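Local coordinates for CrmK (Actinoalloteichus sp. WH1-2216-6, PDB 5I1V), which is a flavoenzyme oxidase carrying covalently bound FAD, which takes part in recycling shunt products during caerulomycin biosynthesis, at residues V9-D13 with H14-L18; L19-A22 with D23-F27; W408-P411 with D412-E415. All coordinates share one frame; numbering follows the deposited sequence.

Contact 1: V9-D13 with H14-L18; sequences VKPDD and HRYDL
Asp-13 and Arg-15 hold each other through both ends of the carboxylate where the chain leaves a type I beta turn, Lys-10 to Asp-13, and enters a short helix. OD1 of Asp-13 takes the backbone N of Arg-15 at 2.7 Å on its anti lone pair, a capping bond, and also receives NE of the same arginine. OD2 completes a salt bridge with Arg-15 NH2 at 2.9 Å, so the guanidinium grips side-on, one nitrogen to each oxygen. The bond from NE is nearly straight (169°), yet the two flat groups are turned 34° apart, and both nitrogens meet the carboxylate on its syn side but out of its plane. A bend at chi3 (-73°) folds the arginine back to reach a residue two positions away. Tyr-16 N adds a backbone bond to Asp-13 O at 3.0 Å. Over one guanidinium face lies Val-9 CG2, while Val-9 CG1 packs 3.8 Å from Tyr-16 CB; this is the tight part of the contact.

Beside it, Tyr-16 and Pro-11 lie alongside, pointing the same way. Pro-11 CA sits over the ring face, 3.8 Å from the centroid and toward its rim, a CH-pi contact, and Pro-11 CD touches Tyr-16 CE2. The outer side is looser and wet: one water accepts from Asp-17 N and lies 2.8 Å from Asp-13 O, and another lies 2.6 Å from Pro-11 O. Lys-10 and Asp-12 are exposed, their CB atoms directed away from the helix.

Arg-15 NH1 bonds to Lys-113 O of the second subunit, across the interface. Tyr-16 OH bonds to Pro-31 O and its ring meets Phe-34 edge-to-face, which ties helix 15-19 to strand 33-36, the sheet neighbour of strand 7-9.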
loop_
_atom_site.group_PDB
_atom_site.type_symbol
_atom_site.label_atom_id
_atom_site.label_comp_id
_atom_site.label_asym_id
_atom_site.label_seq_id
_atom_site.Cartn_x
_atom_site.Cartn_y
_atom_site.Cartn_z
ATOM N N VAL A 9 -11.279 16.766 16.096
ATOM C CA VAL A 9 -9.956 17.318 15.860
ATOM C C VAL A 9 -10.034 18.770 15.375
ATOM O O VAL A 9 -10.430 19.025 14.230
ATOM C CB VAL A 9 -9.179 16.452 14.853
ATOM C CG1 VAL A 9 -7.813 17.050 14.578
ATOM C CG2 VAL A 9 -9.030 15.016 15.370
ATOM N N LYS A 10 -9.613 19.709 16.240
ATOM C CA LYS A 10 -9.566 21.148 15.918
ATOM C C LYS A 10 -8.134 21.507 15.599
ATOM O O LYS A 10 -7.246 20.689 15.810
ATOM C CB LYS A 10 -10.073 21.977 17.122
ATOM C CG LYS A 10 -11.498 21.575 17.541
ATOM C CD LYS A 10 -12.267 22.686 18.225
ATOM C CE LYS A 10 -13.714 22.287 18.467
ATOM N NZ LYS A 10 -13.820 21.590 19.785
ATOM N N PRO A 11 -7.882 22.732 15.082
ATOM C CA PRO A 11 -6.526 23.088 14.649
ATOM C C PRO A 11 -5.453 23.032 15.721
ATOM O O PRO A 11 -4.276 22.950 15.397
ATOM C CB PRO A 11 -6.694 24.501 14.115
ATOM C CG PRO A 11 -8.119 24.608 13.699
ATOM C CD PRO A 11 -8.889 23.694 14.604
ATOM N N ASP A 12 -5.839 23.011 16.984
ATOM C CA ASP A 12 -4.839 22.902 18.036
ATOM C C ASP A 12 -4.323 21.470 18.231
ATOM O O ASP A 12 -3.339 21.272 18.903
ATOM C CB ASP A 12 -5.337 23.509 19.344
ATOM C CG ASP A 12 -6.467 22.725 19.993
ATOM O OD1 ASP A 12 -7.160 21.898 19.341
ATOM O OD2 ASP A 12 -6.674 22.975 21.188
ATOM N N ASP A 13 -4.965 20.489 17.597
ATOM C CA ASP A 13 -4.542 19.100 17.665
ATOM C C ASP A 13 -3.548 18.815 16.547
ATOM O O ASP A 13 -3.707 19.241 15.380
ATOM C CB ASP A 13 -5.787 18.212 17.585
ATOM C CG ASP A 13 -5.488 16.755 17.832
ATOM O OD1 ASP A 13 -4.666 16.157 17.103
ATOM O OD2 ASP A 13 -6.082 16.204 18.756
ATOM N N HIS A 14 -2.498 18.081 16.884
ATOM C CA HIS A 14 -1.448 17.764 15.882
ATOM C C HIS A 14 -1.973 17.007 14.697
ATOM O O HIS A 14 -1.454 17.096 13.588
ATOM C CB HIS A 14 -0.299 16.963 16.507
ATOM C CG HIS A 14 0.591 17.769 17.403
ATOM N ND1 HIS A 14 1.406 17.190 18.357
ATOM C CD2 HIS A 14 0.791 19.106 17.500
ATOM C CE1 HIS A 14 2.071 18.134 18.997
ATOM N NE2 HIS A 14 1.719 19.306 18.496
ATOM N N ARG A 15 -3.060 16.292 14.912
ATOM C CA ARG A 15 -3.665 15.537 13.819
ATOM C C ARG A 15 -4.318 16.377 12.725
ATOM O O ARG A 15 -4.554 15.882 11.611
ATOM C CB ARG A 15 -4.727 14.586 14.397
ATOM C CG ARG A 15 -4.150 13.406 15.111
ATOM C CD ARG A 15 -5.244 12.624 15.772
ATOM N NE ARG A 15 -5.763 13.319 16.926
ATOM C CZ ARG A 15 -6.569 12.751 17.822
ATOM N NH1 ARG A 15 -6.983 11.493 17.671
ATOM N NH2 ARG A 15 -6.991 13.457 18.858
ATOM N N TYR A 16 -4.645 17.636 13.025
ATOM C CA TYR A 16 -5.469 18.394 12.107
ATOM C C TYR A 16 -4.775 18.561 10.764
ATOM O O TYR A 16 -5.433 18.431 9.706
ATOM C CB TYR A 16 -5.815 19.730 12.770
ATOM C CG TYR A 16 -6.662 20.682 11.965
ATOM C CD1 TYR A 16 -6.111 21.437 10.939
ATOM C CD2 TYR A 16 -8.044 20.838 12.243
ATOM C CE1 TYR A 16 -6.886 22.347 10.227
ATOM C CE2 TYR A 16 -8.811 21.734 11.514
ATOM C CZ TYR A 16 -8.239 22.470 10.524
ATOM O OH TYR A 16 -9.013 23.373 9.853
ATOM N N ASP A 17 -3.476 18.851 10.763
ATOM C CA ASP A 17 -2.800 19.137 9.473
ATOM C C ASP A 17 -2.709 17.890 8.627
ATOM O O ASP A 17 -2.774 17.972 7.430
ATOM C CB ASP A 17 -1.420 19.782 9.632
ATOM C CG ASP A 17 -1.505 21.237 10.140
ATOM O OD1 ASP A 17 -2.582 21.889 10.056
ATOM O OD2 ASP A 17 -0.488 21.711 10.657
ATOM N N LEU A 18 -2.584 16.726 9.266
ATOM C CA LEU A 18 -2.649 15.428 8.553
ATOM C C LEU A 18 -4.035 15.203 7.959
ATOM O O LEU A 18 -4.190 14.929 6.771
ATOM C CB LEU A 18 -2.272 14.311 9.520
ATOM C CG LEU A 18 -2.028 12.872 8.978
ATOM C CD1 LEU A 18 -3.329 12.135 9.005
ATOM C CD2 LEU A 18 -1.340 12.826 7.612
HETATM O O HOH W 1 -3.334 23.226 12.961
HETATM O O HOH W 2 -2.220 20.106 13.201
#

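Contact 2: L19-A22 with D23-F27; sequences LARA and DNYRF
Arg-21 lays its aliphatic stem across the ring of Tyr-25, a CH-pi contact in the loop between helix 15-19 and strand 33-36, where a type I beta turn, Asn-24 to Phe-27, coincides with an Asx turn. The side chains cross at about a right angle: CG of Arg-21 stands over the ring face, 4.2 Å from the centroid and displaced toward the rim, and CD comes 3.7 Å from Tyr-25 OH. The guanidinium does not stack on the ring, since the two planes are 71° apart; instead NH2 of Arg-21 turns back to Asp-17 O. With Arg-21 CG beside its own backbone N (chi1 -69°), the stem is directed over the phenol, and the bend at chi2 helps carry CD toward Tyr-25 OH. At the ring's edge, Ala-22 O lies 3.6 Å from Tyr-25 CD1. Were Tyr-25 replaced by an alanine, the methylene stem of Arg-21 would probably lose the ring face it rests on and be freer to turn.

Asp-23 belongs to the flavin pocket: its side chain touches the bound FAD and packs on His-64, to which the cofactor is covalently linked, while OD2 forms a salt bridge with Arg-340 that is likely to steady the carboxylate. Arg-21 and Tyr-25 also pack on Pro-318 and Ala-321 of the second subunit.

The turn is closed by Phe-27 N donating to Asn-24 O; within it Asn-24 OD1 accepts Arg-26 N at 3.1 Å with the donor tilted 35° from the carbonyl plane. Two waters fill in between the backbones: one lies between Ala-20 O and Phe-27 O, and the other accepts from Ala-22 N at 3.0 Å and lies 2.9 Å from Asn-24 O and 2.7 Å from Phe-27 O.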
loop_
_atom_site.group_PDB
_atom_site.type_symbol
_atom_site.label_atom_id
_atom_site.label_comp_id
_atom_site.label_asym_id
_atom_site.label_seq_id
_atom_site.Cartn_x
_atom_site.Cartn_y
_atom_site.Cartn_z
ATOM N N LEU A 19 -5.077 15.317 8.787
ATOM C CA LEU A 19 -6.424 15.149 8.251
ATOM C C LEU A 19 -6.813 16.125 7.151
ATOM O O LEU A 19 -7.710 15.841 6.369
ATOM C CB LEU A 19 -7.458 15.191 9.384
ATOM C CG LEU A 19 -7.312 14.032 10.368
ATOM C CD1 LEU A 19 -8.239 14.268 11.523
ATOM C CD2 LEU A 19 -7.629 12.717 9.685
ATOM N N ALA A 20 -6.166 17.277 7.089
ATOM C CA ALA A 20 -6.476 18.279 6.111
ATOM C C ALA A 20 -6.007 17.914 4.696
ATOM O O ALA A 20 -6.510 18.493 3.717
ATOM C CB ALA A 20 -5.883 19.580 6.525
ATOM N N ARG A 21 -5.071 16.966 4.604
ATOM C CA ARG A 21 -4.455 16.545 3.369
ATOM C C ARG A 21 -4.940 15.159 2.953
ATOM O O ARG A 21 -5.128 14.294 3.789
ATOM C CB ARG A 21 -2.946 16.559 3.543
ATOM C CG ARG A 21 -2.412 17.962 3.666
ATOM C CD ARG A 21 -1.175 18.084 4.522
ATOM N NE ARG A 21 -0.694 19.451 4.358
ATOM C CZ ARG A 21 -1.102 20.509 5.059
ATOM N NH1 ARG A 21 -0.616 21.692 4.732
ATOM N NH2 ARG A 21 -1.952 20.402 6.110
ATOM N N ALA A 22 -5.281 14.974 1.686
ATOM C CA ALA A 22 -5.690 13.654 1.239
ATOM C C ALA A 22 -4.944 13.429 -0.060
ATOM O O ALA A 22 -3.835 13.963 -0.204
ATOM C CB ALA A 22 -7.202 13.572 1.094
ATOM N N ASP A 23 -5.497 12.669 -1.006
ATOM C CA ASP A 23 -4.712 12.231 -2.143
ATOM C C ASP A 23 -4.237 13.372 -3.051
ATOM O O ASP A 23 -3.223 13.251 -3.779
ATOM C CB ASP A 23 -5.512 11.230 -2.973
ATOM C CG ASP A 23 -4.730 10.747 -4.195
ATOM O OD1 ASP A 23 -3.642 10.176 -3.971
ATOM O OD2 ASP A 23 -5.174 11.002 -5.354
ATOM N N ASN A 24 -4.967 14.474 -3.066
ATOM C CA ASN A 24 -4.590 15.583 -3.957
ATOM C C ASN A 24 -4.162 16.786 -3.132
ATOM O O ASN A 24 -5.023 17.487 -2.566
ATOM C CB ASN A 24 -5.730 15.919 -4.923
ATOM C CG ASN A 24 -5.268 16.782 -6.078
ATOM O OD1 ASN A 24 -4.259 17.478 -5.952
ATOM N ND2 ASN A 24 -6.043 16.806 -7.173
ATOM N N TYR A 25 -2.838 17.050 -3.100
ATOM C CA TYR A 25 -2.267 18.131 -2.279
ATOM C C TYR A 25 -2.612 19.548 -2.781
ATOM O O TYR A 25 -2.332 20.543 -2.084
ATOM C CB TYR A 25 -0.729 17.958 -2.035
ATOM C CG TYR A 25 -0.358 17.251 -0.716
ATOM C CD1 TYR A 25 -0.981 16.072 -0.353
ATOM C CD2 TYR A 25 0.600 17.776 0.171
ATOM C CE1 TYR A 25 -0.658 15.406 0.836
ATOM C CE2 TYR A 25 0.920 17.111 1.391
ATOM C CZ TYR A 25 0.277 15.921 1.705
ATOM O OH TYR A 25 0.540 15.223 2.907
ATOM N N ARG A 26 -3.285 19.657 -3.926
ATOM C CA ARG A 26 -3.787 20.948 -4.337
ATOM C C ARG A 26 -4.892 21.415 -3.401
ATOM O O ARG A 26 -5.142 22.604 -3.315
ATOM C CB ARG A 26 -4.280 20.933 -5.782
ATOM C CG ARG A 26 -3.206 20.597 -6.814
ATOM C CD ARG A 26 -3.784 20.244 -8.181
ATOM N NE ARG A 26 -4.653 21.291 -8.557
ATOM C CZ ARG A 26 -5.794 21.216 -9.214
ATOM N NH1 ARG A 26 -6.318 20.095 -9.738
ATOM N NH2 ARG A 26 -6.436 22.347 -9.341
ATOM N N PHE A 27 -5.570 20.490 -2.710
ATOM C CA PHE A 27 -6.726 20.875 -1.904
ATOM C C PHE A 27 -6.508 20.548 -0.454
ATOM O O PHE A 27 -6.636 19.401 -0.054
ATOM C CB PHE A 27 -7.964 20.176 -2.422
ATOM C CG PHE A 27 -8.116 20.284 -3.887
ATOM C CD1 PHE A 27 -8.111 21.512 -4.496
ATOM C CD2 PHE A 27 -8.243 19.152 -4.653
ATOM C CE1 PHE A 27 -8.230 21.622 -5.893
ATOM C CE2 PHE A 27 -8.373 19.255 -6.035
ATOM C CZ PHE A 27 -8.377 20.478 -6.641
HETATM O O HOH W 3 -7.750 17.094 1.274
HETATM O O HOH W 4 -4.642 17.555 0.325
#

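Contact 3: W408-P411 with D412-E415; sequences WTDP and DEDE
Trp-408 meets the start of helix 414-428 with the N-H edge of its indole, bonding to Asp-414, at a strand-to-helix connection in which Pro-411 to Glu-413 form a 3-10 turn that runs into the helix. Among the side-chain hydrogen bonds, Trp-408 NE1 donates to Asp-414 OD1 at 2.8 Å. The oxygen lies almost in the indole plane, but the two flat groups stand 79° apart and the N-H...O angle of 146° shows a bent bond. OD1 is met on its anti side, 20° out of the carboxylate plane; OD2 forms a salt bridge with Arg-339 of the neighbouring strand 339-347. Asp-410 OD1 takes Asp-412 N at 2.7 Å from above the carboxylate plane.

Backbone bonds wind the turn: Glu-413 N donates to Asp-410 O at 2.9 Å, and Asp-414 N to Pro-411 O.

The apolar part is slight. Trp-408 CD1 approaches Glu-413 CB at 4.1 Å as the two side chains run past each other in opposite directions, and the indole also meets the ring of His-417 in the helix.

Acidic groups crowd the outer surface: Asp-410 OD1 and Asp-412 OD2 are 3.7 Å apart, a spacing likely to be unfavourable for two charged carboxylates, probably eased by the Asp-412 N-H that Asp-410 OD1 accepts. Glu-413 OE1 has His-417 NE2 as a hydrogen-bond partner. A water links the two segments as well, accepting from Asp-410 N at 2.8 Å and donating weakly to Glu-413 OE1, also at 2.8 Å.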
loop_
_atom_site.group_PDB
_atom_site.type_symbol
_atom_site.label_atom_id
_atom_site.label_comp_id
_atom_site.label_asym_id
_atom_site.label_seq_id
_atom_site.Cartn_x
_atom_site.Cartn_y
_atom_site.Cartn_z
ATOM N N TRP A 408 2.363 16.131 -9.945
ATOM C CA TRP A 408 3.578 16.897 -9.680
ATOM C C TRP A 408 3.647 17.268 -8.196
ATOM O O TRP A 408 2.708 16.989 -7.417
ATOM C CB TRP A 408 3.630 18.129 -10.594
ATOM C CG TRP A 408 2.635 19.195 -10.295
ATOM C CD1 TRP A 408 2.870 20.340 -9.612
ATOM C CD2 TRP A 408 1.250 19.222 -10.646
ATOM N NE1 TRP A 408 1.742 21.095 -9.534
ATOM C CE2 TRP A 408 0.718 20.425 -10.143
ATOM C CE3 TRP A 408 0.398 18.344 -11.332
ATOM C CZ2 TRP A 408 -0.609 20.802 -10.344
ATOM C CZ3 TRP A 408 -0.927 18.706 -11.506
ATOM C CH2 TRP A 408 -1.418 19.920 -11.026
ATOM N N THR A 409 4.748 17.886 -7.784
ATOM C CA THR A 409 4.913 18.182 -6.373
ATOM C C THR A 409 5.104 19.644 -6.046
ATOM O O THR A 409 4.757 20.063 -4.960
ATOM C CB THR A 409 6.075 17.385 -5.759
ATOM O OG1 THR A 409 7.270 17.642 -6.497
ATOM C CG2 THR A 409 5.785 15.878 -5.759
ATOM N N ASP A 410 5.644 20.435 -6.975
ATOM C CA ASP A 410 5.930 21.862 -6.682
ATOM C C ASP A 410 4.740 22.761 -7.024
ATOM O O ASP A 410 4.310 22.787 -8.170
ATOM C CB ASP A 410 7.170 22.321 -7.469
ATOM C CG ASP A 410 7.633 23.723 -7.082
ATOM O OD1 ASP A 410 6.832 24.568 -6.591
ATOM O OD2 ASP A 410 8.829 23.983 -7.290
ATOM N N PRO A 411 4.206 23.502 -6.049
ATOM C CA PRO A 411 3.057 24.388 -6.328
ATOM C C PRO A 411 3.331 25.482 -7.368
ATOM O O PRO A 411 2.404 25.937 -8.065
ATOM C CB PRO A 411 2.758 25.040 -4.970
ATOM C CG PRO A 411 3.499 24.270 -3.971
ATOM C CD PRO A 411 4.646 23.591 -4.645
ATOM N N ASP A 412 4.593 25.897 -7.467
ATOM C CA ASP A 412 5.003 26.825 -8.525
ATOM C C ASP A 412 4.740 26.294 -9.914
ATOM O O ASP A 412 4.640 27.082 -10.850
ATOM C CB ASP A 412 6.493 27.153 -8.434
ATOM C CG ASP A 412 6.847 27.975 -7.200
ATOM O OD1 ASP A 412 5.929 28.571 -6.581
ATOM O OD2 ASP A 412 8.054 28.023 -6.856
ATOM N N GLU A 413 4.623 24.972 -10.075
ATOM C CA GLU A 413 4.402 24.421 -11.410
ATOM C C GLU A 413 2.931 24.253 -11.778
ATOM O O GLU A 413 2.635 23.821 -12.884
ATOM C CB GLU A 413 5.163 23.103 -11.580
ATOM C CG GLU A 413 6.679 23.265 -11.541
ATOM C CD GLU A 413 7.435 21.941 -11.471
ATOM O OE1 GLU A 413 6.875 20.856 -11.796
ATOM O OE2 GLU A 413 8.619 21.981 -11.090
ATOM N N ASP A 414 2.009 24.593 -10.875
ATOM C CA ASP A 414 0.592 24.330 -11.118
ATOM C C ASP A 414 0.158 24.800 -12.499
ATOM O O ASP A 414 -0.463 24.045 -13.255
ATOM C CB ASP A 414 -0.288 25.017 -10.079
ATOM C CG ASP A 414 -0.272 24.333 -8.723
ATOM O OD1 ASP A 414 0.506 23.388 -8.477
ATOM O OD2 ASP A 414 -1.065 24.792 -7.875
ATOM N N GLU A 415 0.467 26.059 -12.825
ATOM C CA GLU A 415 -0.018 26.653 -14.068
ATOM C C GLU A 415 0.368 25.855 -15.308
ATOM O O GLU A 415 -0.435 25.739 -16.187
ATOM C CB GLU A 415 0.422 28.128 -14.225
ATOM C CG GLU A 415 -0.542 29.122 -13.565
ATOM C CD GLU A 415 -0.234 30.593 -13.902
ATOM O OE1 GLU A 415 0.932 30.898 -14.272
ATOM O OE2 GLU A 415 -1.157 31.449 -13.793
HETATM O O HOH W 5 6.817 19.452 -9.322
#

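The contacts follow one another along the chain, and contact 2 lies between the other two in space: its centre is about 14 Å from that of either neighbour, whereas contacts 1 and 3 are about 25 Å apart, centre to centre, and do not touch. Val-9 CG2 packs on Leu-19 CD1 at 4.0 Å, joining the first pair; Arg-26 CD meets Trp-408 CH2 at 3.7 Å, joining the second. Residues 9-27 thus run from strand 7-9 past the FAD site to the eight-stranded sheet that holds strands 339-347 and 400-408. Contacts 1 and 2 share helix 15-19, and all three come within reach of the second subunit, contact 3 through Thr-409 alone.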